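Redox-sensing transcriptional repressor Rex (PDB 3WG9) probably represses transcription in response to the cellular NADH/NAD+ redox state, binding DNA as a homodimer that combines winged-helix and Rossmann domains. Local coordinates at residues G93-A98 with I151-K156; Y102-K107 with K126-E131; D140-N145 with V167-K172; P179-V184 with L190-L195. All coordinates share one frame; numbering follows the deposited sequence.

How the interactions relate
Interactions 1, 2 and 3 lie in the Rossmann domain; interaction 4 adds the last strand of its parallel sheet and holds zinc-binding Asp181 and His194. Interaction 1, at the glycine-rich dinucleotide site, is centred about 13 Å from interaction 2, and the two touch through Gln97 CG of interaction 1 and Ile127 CD1 of interaction 2, 3.4 Å apart. Its centre is also about 13 Å from that of interaction 4; Leu152 packs on Leu182, and both contacts reach the same sheet. Interaction 3, centred about 19 Å from interaction 1, reaches interaction 4 through Val167 CG2 and Val184 CG1, 4.1 Å apart. Across the dimer, a sulfate near Tyr102 of interaction 2 is hydrogen-bonded to His194 of the second subunit.

Interaction 1. Residues G93-A98 with I151-K156; sequences GNLGQA and ILCIPK
Cys153 presses its short side chain against the first turn of helix 94-102, where Leu95 and Gly96 receive it. Its CB rests on Gly96 CA at 3.8 Å, Gly96 having only its backbone to offer here, and the backbones come close, with Gly96 CA and Cys153 CA 5.2 Å apart. One bond farther out, SG is turned anti to the carbonyl carbon (chi1 -67°). This sets the sulfur 3.9 Å from Gly96 CA and 4.1 Å from Leu95 CG, so both residues of the helix touch it. Leu95 approaches from the neighbouring position on the turn, its CD2 methyl reaching Cys153 CA at 4.0 Å. Gly93, the N-cap, and Gly96 belong to a GxGxxG sequence that probably forms the NAD(+)-binding loop of the Rossmann fold, and Cys153 directly follows strand 149-152, the neighbour of strand 85-90 that leads into this loop. One water ties the two elements: it accepts from Gly96 N at 3.0 Å and donates to Cys153 O at 2.8 Å, a bridge consistent with the structural water found at the glycine-rich loop of dinucleotide-binding Rossmann domains. Cutting Leu95 back to an alanine removes CG and both methyls, and would probably open a gap beside Cys153 CA and take away one of the carbons touching its sulfur. Leu95, which binds NADH and NAD(+) in other crystals of this protein, also packs on Phe177 and on Ala98 of the second subunit.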
loop_
_atom_site.group_PDB
_atom_site.type_symbol
_atom_site.label_atom_id
_atom_site.label_comp_id
_atom_site.label_asym_id
_atom_site.label_seq_id
_atom_site.Cartn_x
_atom_site.Cartn_y
_atom_site.Cartn_z
ATOM N N GLY B 93 16.641 -8.085 -6.169
ATOM C CA GLY B 93 15.919 -9.276 -5.649
ATOM C C GLY B 93 14.463 -9.364 -6.054
ATOM O O GLY B 93 13.977 -8.599 -6.900
ATOM N N ASN B 94 13.747 -10.316 -5.446
ATOM C CA ASN B 94 12.356 -10.563 -5.818
ATOM C C ASN B 94 11.479 -9.303 -5.753
ATOM O O ASN B 94 10.738 -9.028 -6.679
ATOM C CB ASN B 94 11.785 -11.645 -4.879
ATOM C CG ASN B 94 12.556 -12.963 -5.019
ATOM O OD1 ASN B 94 13.085 -13.472 -4.051
ATOM N ND2 ASN B 94 12.631 -13.488 -6.241
ATOM N N LEU B 95 11.573 -8.566 -4.656
ATOM C CA LEU B 95 10.785 -7.332 -4.483
ATOM C C LEU B 95 11.054 -6.365 -5.647
ATOM O O LEU B 95 10.111 -5.955 -6.326
ATOM C CB LEU B 95 11.093 -6.702 -3.119
ATOM C CG LEU B 95 10.263 -5.408 -2.854
ATOM C CD1 LEU B 95 8.762 -5.681 -2.972
ATOM C CD2 LEU B 95 10.621 -4.829 -1.456
ATOM N N GLY B 96 12.333 -6.051 -5.930
ATOM C CA GLY B 96 12.654 -5.107 -7.013
ATOM C C GLY B 96 12.141 -5.577 -8.365
ATOM O O GLY B 96 11.601 -4.788 -9.147
ATOM N N GLN B 97 12.293 -6.873 -8.668
ATOM C CA GLN B 97 11.737 -7.395 -9.922
ATOM C C GLN B 97 10.220 -7.282 -9.946
ATOM O O GLN B 97 9.627 -6.987 -11.001
ATOM C CB GLN B 97 12.186 -8.865 -10.123
ATOM C CG GLN B 97 13.742 -8.961 -10.167
ATOM C CD GLN B 97 14.234 -10.385 -10.406
ATOM O OE1 GLN B 97 13.733 -11.034 -11.311
ATOM N NE2 GLN B 97 15.104 -10.902 -9.535
ATOM N N ALA B 98 9.571 -7.498 -8.805
ATOM C CA ALA B 98 8.076 -7.448 -8.818
ATOM C C ALA B 98 7.636 -6.012 -9.046
ATOM O O ALA B 98 6.601 -5.733 -9.692
ATOM C CB ALA B 98 7.505 -7.933 -7.480
ATOM N N ILE B 151 13.264 4.169 -6.255
ATOM C CA ILE B 151 12.405 3.220 -5.529
ATOM C C ILE B 151 13.294 2.268 -4.760
ATOM O O ILE B 151 14.211 1.669 -5.378
ATOM C CB ILE B 151 11.596 2.430 -6.548
ATOM C CG1 ILE B 151 10.826 3.418 -7.435
ATOM C CG2 ILE B 151 10.697 1.319 -5.830
ATOM C CD1 ILE B 151 10.079 2.788 -8.637
ATOM N N LEU B 152 13.086 2.142 -3.441
ATOM C CA LEU B 152 13.997 1.402 -2.593
ATOM C C LEU B 152 13.427 0.030 -2.307
ATOM O O LEU B 152 12.334 -0.068 -1.701
ATOM C CB LEU B 152 14.314 2.110 -1.252
ATOM C CG LEU B 152 14.975 3.489 -1.215
ATOM C CD1 LEU B 152 15.131 3.898 0.277
ATOM C CD2 LEU B 152 16.346 3.491 -1.907
ATOM N N CYS B 153 14.105 -1.008 -2.806
ATOM C CA CYS B 153 13.652 -2.413 -2.619
ATOM C C CYS B 153 14.825 -3.238 -2.068
ATOM O O CYS B 153 15.109 -4.354 -2.508
ATOM C CB CYS B 153 13.270 -2.943 -3.999
ATOM S SG CYS B 153 11.795 -2.120 -4.683
ATOM N N ILE B 154 15.632 -2.622 -1.230
ATOM C CA ILE B 154 16.805 -3.310 -0.685
ATOM C C ILE B 154 16.595 -3.687 0.768
ATOM O O ILE B 154 15.615 -3.250 1.385
ATOM C CB ILE B 154 18.018 -2.397 -0.743
ATOM C CG1 ILE B 154 17.630 -0.935 -0.488
ATOM C CG2 ILE B 154 18.721 -2.558 -2.084
ATOM C CD1 ILE B 154 18.853 -0.167 -0.135
ATOM N N PRO B 155 17.519 -4.474 1.358
ATOM C CA PRO B 155 17.324 -4.772 2.783
ATOM C C PRO B 155 17.532 -3.526 3.640
ATOM O O PRO B 155 18.105 -2.552 3.172
ATOM C CB PRO B 155 18.424 -5.803 3.086
ATOM C CG PRO B 155 19.028 -6.181 1.789
ATOM C CD PRO B 155 18.763 -5.067 0.830
ATOM N N LYS B 156 17.099 -3.553 4.899
ATOM C CA LYS B 156 17.293 -2.398 5.807
ATOM C C LYS B 156 18.743 -2.048 6.097
ATOM O O LYS B 156 19.073 -0.892 6.399
ATOM C CB LYS B 156 16.585 -2.675 7.122
ATOM C CG LYS B 156 15.166 -3.168 6.914
ATOM C CD LYS B 156 14.549 -3.521 8.249
ATOM C CE LYS B 156 15.589 -4.162 9.158
ATOM N NZ LYS B 156 15.062 -4.312 10.532
HETATM O O HOH W 1 14.772 -6.473 -4.303
#

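Interaction 2. Residues Y102-K107 with K126-E131; sequences YTSFEK and KIRDVE. With SO4 (sulfate ion), chain E.
Ser104 sits over one face of the Arg128 guanidinium, while Lys107 comes to the edge of the same group near its plane. The serine CB stands 3.2 Å above that plane, displaced toward the rim, and OG touches the adjoining methylene, with Ser104 OG 3.0 Å from Arg128 CD. OG is also 3.2 Å from Arg128 NE, but the angle is too poor for a hydrogen bond, as expected of an oxygen lying over the face. Arg128 CG lies anti to the backbone N (chi1 173°), and the chain then bends at chi2 and chi3, which lays the guanidinium beside Ser104. Lys107 runs past it in the opposite direction, bringing Lys107 NZ to 3.6 Å from Arg128 NH1. The contact joins the loop after helix 94-102 to a tight turn in which Arg128 and Asp129 both have positive phi and Ile127 N bonds Val130 O at 2.8 Å. At the end of the helix that precedes this loop, Tyr102, which binds NAD(+) in another crystal of the protein, meets a sulfate also held by Ser196 and His194 of the second subunit; the modelled Tyr102 OH to sulfate O1 separation is doubtfully short. With a serine lying over the guanidinium face without a hydrogen bond, the contact rests on van der Waals touching, and the like charges probably repel somewhat, tempered by solvent at this surface.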
loop_
_atom_site.group_PDB
_atom_site.type_symbol
_atom_site.label_atom_id
_atom_site.label_comp_id
_atom_site.label_asym_id
_atom_site.label_seq_id
_atom_site.Cartn_x
_atom_site.Cartn_y
_atom_site.Cartn_z
ATOM N N TYR B 102 5.436 -4.399 -11.880
ATOM C CA TYR B 102 4.243 -3.588 -11.586
ATOM C C TYR B 102 4.269 -2.214 -12.312
ATOM O O TYR B 102 3.265 -1.767 -12.882
ATOM C CB TYR B 102 4.109 -3.398 -10.060
ATOM C CG TYR B 102 2.884 -2.625 -9.654
ATOM C CD1 TYR B 102 1.687 -3.295 -9.433
ATOM C CD2 TYR B 102 2.916 -1.212 -9.479
ATOM C CE1 TYR B 102 0.503 -2.583 -9.102
ATOM C CE2 TYR B 102 1.746 -0.490 -9.115
ATOM C CZ TYR B 102 0.540 -1.202 -8.937
ATOM O OH TYR B 102 -0.655 -0.601 -8.578
ATOM N N THR B 103 5.428 -1.561 -12.318
ATOM C CA THR B 103 5.551 -0.220 -12.888
ATOM C C THR B 103 5.769 -0.060 -14.404
ATOM O O THR B 103 5.919 1.078 -14.853
ATOM C CB THR B 103 6.534 0.691 -12.097
ATOM O OG1 THR B 103 7.865 0.188 -12.161
ATOM C CG2 THR B 103 6.114 0.834 -10.635
ATOM N N SER B 104 5.733 -1.152 -15.185
ATOM C CA SER B 104 5.187 -1.101 -16.590
ATOM C C SER B 104 3.656 -1.321 -16.797
ATOM O O SER B 104 3.050 -0.748 -17.711
ATOM C CB SER B 104 5.986 -1.932 -17.597
ATOM O OG SER B 104 6.592 -3.036 -16.966
ATOM N N PHE B 105 3.026 -2.123 -15.941
ATOM C CA PHE B 105 1.579 -2.003 -15.734
ATOM C C PHE B 105 1.224 -0.645 -15.123
ATOM O O PHE B 105 0.064 -0.380 -14.813
ATOM C CB PHE B 105 1.036 -3.180 -14.910
ATOM C CG PHE B 105 0.913 -4.455 -15.707
ATOM C CD1 PHE B 105 -0.044 -4.569 -16.723
ATOM C CD2 PHE B 105 1.776 -5.531 -15.477
ATOM C CE1 PHE B 105 -0.152 -5.748 -17.491
ATOM C CE2 PHE B 105 1.671 -6.717 -16.225
ATOM C CZ PHE B 105 0.712 -6.825 -17.233
ATOM N N GLU B 106 2.264 0.169 -14.922
ATOM C CA GLU B 106 2.219 1.605 -14.628
ATOM C C GLU B 106 3.268 2.373 -15.465
ATOM O O GLU B 106 3.615 3.509 -15.110
ATOM C CB GLU B 106 2.545 1.901 -13.146
ATOM C CG GLU B 106 1.534 1.489 -12.090
ATOM C CD GLU B 106 0.108 1.666 -12.541
ATOM O OE1 GLU B 106 -0.165 2.572 -13.360
ATOM O OE2 GLU B 106 -0.750 0.888 -12.081
ATOM N N LYS B 107 3.828 1.762 -16.515
ATOM C CA LYS B 107 4.889 2.429 -17.269
ATOM C C LYS B 107 4.224 3.449 -18.149
ATOM O O LYS B 107 4.860 4.394 -18.630
ATOM C CB LYS B 107 5.761 1.473 -18.108
ATOM C CG LYS B 107 7.091 2.093 -18.608
ATOM C CD LYS B 107 8.263 1.096 -18.574
ATOM C CE LYS B 107 8.808 0.855 -17.152
ATOM N NZ LYS B 107 9.038 -0.602 -16.867
ATOM N N LYS B 126 19.547 -8.438 -17.479
ATOM C CA LYS B 126 18.434 -7.604 -17.867
ATOM C C LYS B 126 17.175 -8.024 -17.130
ATOM O O LYS B 126 16.995 -9.181 -16.775
ATOM C CB LYS B 126 18.170 -7.695 -19.374
ATOM C CG LYS B 126 19.381 -7.384 -20.258
ATOM C CD LYS B 126 19.821 -5.927 -20.201
ATOM C CE LYS B 126 20.946 -5.650 -21.203
ATOM N NZ LYS B 126 20.464 -5.436 -22.602
ATOM N N ILE B 127 16.263 -7.083 -16.977
ATOM C CA ILE B 127 14.978 -7.327 -16.377
ATOM C C ILE B 127 14.079 -6.413 -17.165
ATOM O O ILE B 127 14.285 -5.190 -17.182
ATOM C CB ILE B 127 14.981 -6.924 -14.885
ATOM C CG1 ILE B 127 15.713 -7.993 -14.072
ATOM C CG2 ILE B 127 13.530 -6.582 -14.348
ATOM C CD1 ILE B 127 15.764 -7.708 -12.575
ATOM N N ARG B 128 13.128 -6.984 -17.902
ATOM C CA ARG B 128 12.140 -6.119 -18.513
ATOM C C ARG B 128 12.923 -5.288 -19.531
ATOM O O ARG B 128 12.559 -4.149 -19.868
ATOM C CB ARG B 128 11.522 -5.272 -17.386
ATOM C CG ARG B 128 10.586 -4.168 -17.774
ATOM C CD ARG B 128 9.160 -4.577 -17.446
ATOM N NE ARG B 128 8.421 -5.000 -18.633
ATOM C CZ ARG B 128 8.073 -4.188 -19.632
ATOM N NH1 ARG B 128 8.415 -2.897 -19.616
ATOM N NH2 ARG B 128 7.384 -4.671 -20.657
ATOM N N ASP B 129 14.001 -5.884 -20.041
ATOM C CA ASP B 129 14.947 -5.161 -20.888
ATOM C C ASP B 129 15.522 -3.928 -20.193
ATOM O O ASP B 129 15.521 -2.831 -20.742
ATOM C CB ASP B 129 14.283 -4.759 -22.212
ATOM C CG ASP B 129 14.984 -5.362 -23.420
ATOM O OD1 ASP B 129 16.239 -5.466 -23.390
ATOM O OD2 ASP B 129 14.285 -5.719 -24.404
ATOM N N VAL B 130 15.984 -4.109 -18.964
ATOM C CA VAL B 130 16.555 -3.009 -18.186
ATOM C C VAL B 130 17.791 -3.603 -17.535
ATOM O O VAL B 130 17.737 -4.671 -16.898
ATOM C CB VAL B 130 15.536 -2.502 -17.116
ATOM C CG1 VAL B 130 16.196 -1.557 -16.149
ATOM C CG2 VAL B 130 14.376 -1.818 -17.787
ATOM N N GLU B 131 18.919 -2.959 -17.737
ATOM C CA GLU B 131 20.164 -3.486 -17.200
ATOM C C GLU B 131 20.268 -3.322 -15.696
ATOM O O GLU B 131 19.826 -2.306 -15.104
ATOM C CB GLU B 131 21.354 -2.806 -17.848
ATOM C CG GLU B 131 22.541 -3.752 -18.014
ATOM C CD GLU B 131 23.861 -2.993 -18.169
ATOM O OE1 GLU B 131 24.881 -3.517 -17.665
ATOM O OE2 GLU B 131 23.872 -1.859 -18.737
HETATM S S SO4 E . -3.926 -0.972 -8.185
HETATM O O1 SO4 E . -2.717 -1.711 -8.584
HETATM O O2 SO4 E . -4.876 -1.796 -7.397
HETATM O O3 SO4 E . -3.472 0.147 -7.357
HETATM O O4 SO4 E . -4.620 -0.406 -9.352
#

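Interaction 3. Residues D140-N145 with V167-K172; sequences DFIARN and VRAGIK
Ile142 lays both branches of its side chain against the chain just past helix 159-168. Its CG2 methyl lies 3.5 Å from Ala169 O, while its longer arm brings Ile142 CD1 to 4.0 Å from Ala169 CB. The same CD1 meets Ile171 CD1 at 4.1 Å, methyl to methyl, the two isoleucine side chains crossing at about a right angle. CG2 stands anti to the backbone nitrogen and CG1 anti to the carbonyl carbon (chi1 -76°), which spreads the two branches over the alanine. Helices 138-144 and 159-168 are successive connections of the Rossmann fold, leading into and out of strand 149-152, and Ile142 also touches Ile88 in the parallel sheet. Trimmed to an alanine, Ile142 would lose both branches, which would probably leave Ala169 CB and Ile171 CD1 facing a gap between helix 138-144 and the turn after helix 159-168. Gly170, just after the helix, closes it with a Schellman motif at positive phi that redirects the chain; Ile171 CG1 then lies anti to its backbone nitrogen (chi1 -154°), carrying CD1 to Ile142. Just after helix 138-144, Asn145 ND2 donates back to Phe141 O at 3.0 Å and 156°, in the carbonyl plane on a lone pair, beside the bond from Asn145 N to that oxygen. A salt bridge from Arg168 to Glu139 joins the two helices farther out.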
loop_
_atom_site.group_PDB
_atom_site.type_symbol
_atom_site.label_atom_id
_atom_site.label_comp_id
_atom_site.label_asym_id
_atom_site.label_seq_id
_atom_site.Cartn_x
_atom_site.Cartn_y
_atom_site.Cartn_z
ATOM N N ASP B 140 26.130 9.013 -10.320
ATOM C CA ASP B 140 26.411 9.501 -11.656
ATOM C C ASP B 140 25.203 9.266 -12.590
ATOM O O ASP B 140 24.816 10.129 -13.362
ATOM C CB ASP B 140 27.655 8.803 -12.204
ATOM C CG ASP B 140 28.006 9.293 -13.614
ATOM O OD1 ASP B 140 28.668 10.348 -13.743
ATOM O OD2 ASP B 140 27.595 8.617 -14.591
ATOM N N PHE B 141 24.579 8.103 -12.462
ATOM C CA PHE B 141 23.498 7.735 -13.366
ATOM C C PHE B 141 22.314 8.699 -13.166
ATOM O O PHE B 141 21.659 9.125 -14.134
ATOM C CB PHE B 141 23.059 6.295 -13.078
ATOM C CG PHE B 141 22.043 5.782 -14.037
ATOM C CD1 PHE B 141 22.441 5.078 -15.174
ATOM C CD2 PHE B 141 20.675 5.990 -13.791
ATOM C CE1 PHE B 141 21.492 4.589 -16.069
ATOM C CE2 PHE B 141 19.716 5.529 -14.682
ATOM C CZ PHE B 141 20.122 4.825 -15.823
ATOM N N ILE B 142 22.024 9.012 -11.914
ATOM C CA ILE B 142 20.873 9.893 -11.582
ATOM C C ILE B 142 20.998 11.237 -12.275
ATOM O O ILE B 142 20.031 11.751 -12.833
ATOM C CB ILE B 142 20.740 10.084 -10.044
ATOM C CG1 ILE B 142 20.119 8.796 -9.413
ATOM C CG2 ILE B 142 19.962 11.362 -9.742
ATOM C CD1 ILE B 142 20.358 8.755 -7.866
ATOM N N ALA B 143 22.189 11.814 -12.182
ATOM C CA ALA B 143 22.472 13.140 -12.708
ATOM C C ALA B 143 22.524 13.085 -14.227
ATOM O O ALA B 143 22.083 14.022 -14.837
ATOM C CB ALA B 143 23.802 13.667 -12.193
ATOM N N ARG B 144 23.037 11.999 -14.806
ATOM C CA ARG B 144 23.140 11.876 -16.275
ATOM C C ARG B 144 21.802 11.601 -16.949
ATOM O O ARG B 144 21.610 11.968 -18.111
ATOM C CB ARG B 144 24.116 10.772 -16.721
ATOM C CG ARG B 144 25.557 11.067 -16.406
ATOM C CD ARG B 144 26.512 10.887 -17.593
ATOM N NE ARG B 144 26.448 9.591 -18.263
ATOM C CZ ARG B 144 27.436 9.080 -19.002
ATOM N NH1 ARG B 144 28.588 9.732 -19.129
ATOM N NH2 ARG B 144 27.292 7.897 -19.596
ATOM N N ASN B 145 20.905 10.925 -16.241
ATOM C CA ASN B 145 19.646 10.479 -16.840
ATOM C C ASN B 145 18.378 11.169 -16.341
ATOM O O ASN B 145 17.284 10.647 -16.535
ATOM C CB ASN B 145 19.555 8.966 -16.657
ATOM C CG ASN B 145 20.623 8.230 -17.468
ATOM O OD1 ASN B 145 20.429 8.028 -18.643
ATOM N ND2 ASN B 145 21.755 7.884 -16.859
ATOM N N VAL B 167 19.729 11.181 -2.469
ATOM C CA VAL B 167 19.506 12.596 -2.152
ATOM C C VAL B 167 20.680 13.506 -2.575
ATOM O O VAL B 167 20.486 14.526 -3.260
ATOM C CB VAL B 167 19.198 12.746 -0.626
ATOM C CG1 VAL B 167 19.285 14.185 -0.171
ATOM C CG2 VAL B 167 17.784 12.133 -0.291
ATOM N N ARG B 168 21.907 13.140 -2.244
ATOM C CA ARG B 168 23.000 14.058 -2.616
ATOM C C ARG B 168 23.212 14.065 -4.136
ATOM O O ARG B 168 23.740 15.043 -4.667
ATOM C CB ARG B 168 24.298 13.703 -1.900
ATOM C CG ARG B 168 24.956 12.458 -2.387
ATOM C CD ARG B 168 26.227 12.184 -1.568
ATOM N NE ARG B 168 26.815 10.939 -2.027
ATOM C CZ ARG B 168 27.630 10.189 -1.284
ATOM N NH1 ARG B 168 27.975 10.590 -0.071
ATOM N NH2 ARG B 168 28.160 9.085 -1.775
ATOM N N ALA B 169 22.737 13.022 -4.851
ATOM C CA ALA B 169 22.838 13.051 -6.302
ATOM C C ALA B 169 21.729 13.849 -6.960
ATOM O O ALA B 169 21.721 13.982 -8.193
ATOM C CB ALA B 169 22.931 11.644 -6.908
ATOM N N GLY B 170 20.814 14.399 -6.149
ATOM C CA GLY B 170 19.752 15.229 -6.681
ATOM C C GLY B 170 18.396 14.582 -6.893
ATOM O O GLY B 170 17.576 15.088 -7.636
ATOM N N ILE B 171 18.181 13.409 -6.307
ATOM C CA ILE B 171 16.872 12.735 -6.493
ATOM C C ILE B 171 15.741 13.618 -5.973
ATOM O O ILE B 171 15.909 14.378 -5.011
ATOM C CB ILE B 171 16.837 11.316 -5.785
ATOM C CG1 ILE B 171 15.811 10.405 -6.477
ATOM C CG2 ILE B 171 16.473 11.407 -4.294
ATOM C CD1 ILE B 171 16.392 9.765 -7.654
ATOM N N LYS B 172 14.564 13.542 -6.590
ATOM C CA LYS B 172 13.453 14.421 -6.109
ATOM C C LYS B 172 12.456 13.713 -5.199
ATOM O O LYS B 172 11.744 14.346 -4.407
ATOM C CB LYS B 172 12.660 15.033 -7.275
ATOM C CG LYS B 172 13.546 15.859 -8.281
ATOM C CD LYS B 172 12.606 16.427 -9.392
ATOM C CE LYS B 172 13.332 17.421 -10.328
ATOM N NZ LYS B 172 14.463 16.755 -11.027
#

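Interaction 4. Residues P179-V184 with L190-L195; sequences PIDLKV and LENVHL. With SO4 (sulfate ion), chain F.
The last connection of the Rossmann sheet, running from strand 173-176 to strand 189-192, doubles back here on the strand it precedes: the CA 180-to-184 and CA 190-to-194 directions are 169° apart, nearly antiparallel. The connection carries Asp181, and His194 follows the strand; both bind zinc in another crystal of this protein, but no zinc is bound to this chain. Asp181 CG is anti to the carbonyl carbon (chi1 -72°), which swings the carboxylate over to the Asn192 amide. Asp181 CG and Asn192 ND2 are 3.5 Å apart, with the two planes stacked within 13° of each other. From there the carboxylate reaches the edge of the imidazole, Asp181 OD1 lying 3.1 Å from His194 CE1. A water gathers the three side chains: it donates to Asp181 OD2, accepts from Asn192 ND2 and lies 2.7 Å from His194 NE2. A second water is shared by Leu182 O and Asn192 ND2, while Asn192 OD1 accepts from Asn176 ND2. His194 NE2 also makes a weak bond to a sulfate held by Arg17 and Arg20 of the second subunit; these arginines probably offset the negative charge beside Asp181. Toward the start of the strand the contact turns apolar. Leu190 points toward the loop, its CD2 3.2 Å from Leu182 O and 4.0 Å from Leu182 CB, and Val184 CG2 closes on Leu190 CB at 3.8 Å.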
loop_
_atom_site.group_PDB
_atom_site.type_symbol
_atom_site.label_atom_id
_atom_site.label_comp_id
_atom_site.label_asym_id
_atom_site.label_seq_id
_atom_site.Cartn_x
_atom_site.Cartn_y
_atom_site.Cartn_z
ATOM N N PRO B 179 10.287 -1.609 5.544
ATOM C CA PRO B 179 9.402 -1.408 6.667
ATOM C C PRO B 179 10.057 -0.522 7.707
ATOM O O PRO B 179 9.858 -0.762 8.885
ATOM C CB PRO B 179 9.232 -2.831 7.226
ATOM C CG PRO B 179 10.544 -3.494 6.950
ATOM C CD PRO B 179 10.974 -2.914 5.603
ATOM N N ILE B 180 10.790 0.496 7.282
ATOM C CA ILE B 180 11.403 1.495 8.162
ATOM C C ILE B 180 11.288 2.926 7.603
ATOM O O ILE B 180 11.407 3.141 6.408
ATOM C CB ILE B 180 12.871 1.155 8.328
ATOM C CG1 ILE B 180 13.005 0.061 9.392
ATOM C CG2 ILE B 180 13.706 2.385 8.658
ATOM C CD1 ILE B 180 14.390 -0.541 9.420
ATOM N N ASP B 181 11.057 3.900 8.468
ATOM C CA ASP B 181 10.876 5.280 8.041
ATOM C C ASP B 181 12.196 6.088 7.926
ATOM O O ASP B 181 12.813 6.491 8.930
ATOM C CB ASP B 181 9.803 5.971 8.890
ATOM C CG ASP B 181 8.380 5.471 8.563
ATOM O OD1 ASP B 181 8.211 4.426 7.880
ATOM O OD2 ASP B 181 7.405 6.144 8.955
ATOM N N LEU B 182 12.593 6.326 6.670
ATOM C CA LEU B 182 13.868 6.982 6.309
ATOM C C LEU B 182 13.907 8.484 6.602
ATOM O O LEU B 182 12.868 9.101 6.686
ATOM C CB LEU B 182 14.167 6.750 4.829
ATOM C CG LEU B 182 14.282 5.275 4.467
ATOM C CD1 LEU B 182 14.489 5.192 2.985
ATOM C CD2 LEU B 182 15.402 4.560 5.210
ATOM N N LYS B 183 15.098 9.056 6.727
ATOM C CA LYS B 183 15.272 10.485 6.924
ATOM C C LYS B 183 15.728 11.110 5.585
ATOM O O LYS B 183 16.753 10.667 5.046
ATOM C CB LYS B 183 16.383 10.747 7.940
ATOM C CG LYS B 183 16.100 10.253 9.357
ATOM C CD LYS B 183 14.634 10.355 9.728
ATOM C CE LYS B 183 14.337 9.483 10.954
ATOM N NZ LYS B 183 15.330 9.763 12.035
ATOM N N VAL B 184 15.000 12.121 5.100
ATOM C CA VAL B 184 15.406 12.891 3.902
ATOM C C VAL B 184 15.123 14.358 4.210
ATOM O O VAL B 184 14.305 14.673 5.085
ATOM C CB VAL B 184 14.576 12.489 2.618
ATOM C CG1 VAL B 184 14.785 10.967 2.246
ATOM C CG2 VAL B 184 13.147 12.737 2.846
ATOM N N LEU B 190 9.159 11.867 0.294
ATOM C CA LEU B 190 9.446 10.492 0.734
ATOM C C LEU B 190 8.125 9.793 0.951
ATOM O O LEU B 190 7.328 10.270 1.747
ATOM C CB LEU B 190 10.222 10.435 2.054
ATOM C CG LEU B 190 10.326 9.044 2.745
ATOM C CD1 LEU B 190 11.056 7.937 1.890
ATOM C CD2 LEU B 190 11.048 9.196 4.070
ATOM N N GLU B 191 7.847 8.736 0.189
ATOM C CA GLU B 191 6.567 8.023 0.368
ATOM C C GLU B 191 6.908 6.613 0.870
ATOM O O GLU B 191 7.559 5.830 0.145
ATOM C CB GLU B 191 5.821 7.958 -0.987
ATOM C CG GLU B 191 4.610 6.982 -1.044
ATOM C CD GLU B 191 3.448 7.392 -0.109
ATOM O OE1 GLU B 191 3.535 8.445 0.578
ATOM O OE2 GLU B 191 2.460 6.604 -0.060
ATOM N N ASN B 192 6.585 6.353 2.143
ATOM C CA ASN B 192 6.840 5.053 2.750
ATOM C C ASN B 192 5.666 4.155 2.488
ATOM O O ASN B 192 4.478 4.493 2.747
ATOM C CB ASN B 192 7.155 5.101 4.268
ATOM C CG ASN B 192 8.332 5.994 4.620
ATOM O OD1 ASN B 192 9.472 5.788 4.177
ATOM N ND2 ASN B 192 8.062 6.996 5.447
ATOM N N VAL B 193 5.974 3.011 1.885
ATOM C CA VAL B 193 4.919 2.050 1.689
ATOM C C VAL B 193 4.854 1.308 3.016
ATOM O O VAL B 193 5.842 0.746 3.533
ATOM C CB VAL B 193 5.229 1.055 0.519
ATOM C CG1 VAL B 193 4.100 0.089 0.315
ATOM C CG2 VAL B 193 5.443 1.782 -0.856
ATOM N N HIS B 194 3.648 1.156 3.472
ATOM C CA HIS B 194 3.399 0.552 4.760
ATOM C C HIS B 194 2.426 -0.576 4.412
ATOM O O HIS B 194 1.280 -0.469 4.708
ATOM C CB HIS B 194 2.668 1.626 5.621
ATOM C CG HIS B 194 3.561 2.778 6.043
ATOM N ND1 HIS B 194 4.737 2.592 6.737
ATOM C CD2 HIS B 194 3.402 4.125 5.919
ATOM C CE1 HIS B 194 5.294 3.763 6.979
ATOM N NE2 HIS B 194 4.511 4.708 6.480
ATOM N N LEU B 195 2.885 -1.669 3.792
ATOM C CA LEU B 195 2.005 -2.835 3.553
ATOM C C LEU B 195 1.290 -3.348 4.811
ATOM O O LEU B 195 0.181 -3.850 4.751
ATOM C CB LEU B 195 2.869 -3.991 3.024
ATOM C CG LEU B 195 3.467 -3.758 1.623
ATOM C CD1 LEU B 195 4.149 -5.077 1.118
ATOM C CD2 LEU B 195 2.359 -3.390 0.642
HETATM S S SO4 F . 2.613 8.261 7.660
HETATM O O1 SO4 F . 3.945 7.688 7.855
HETATM O O2 SO4 F . 1.637 7.458 8.392
HETATM O O3 SO4 F . 2.584 9.622 8.212
HETATM O O4 SO4 F . 2.230 8.219 6.245
HETATM O O HOH W 2 5.370 7.248 6.987
HETATM O O HOH W 3 10.068 8.663 7.222
#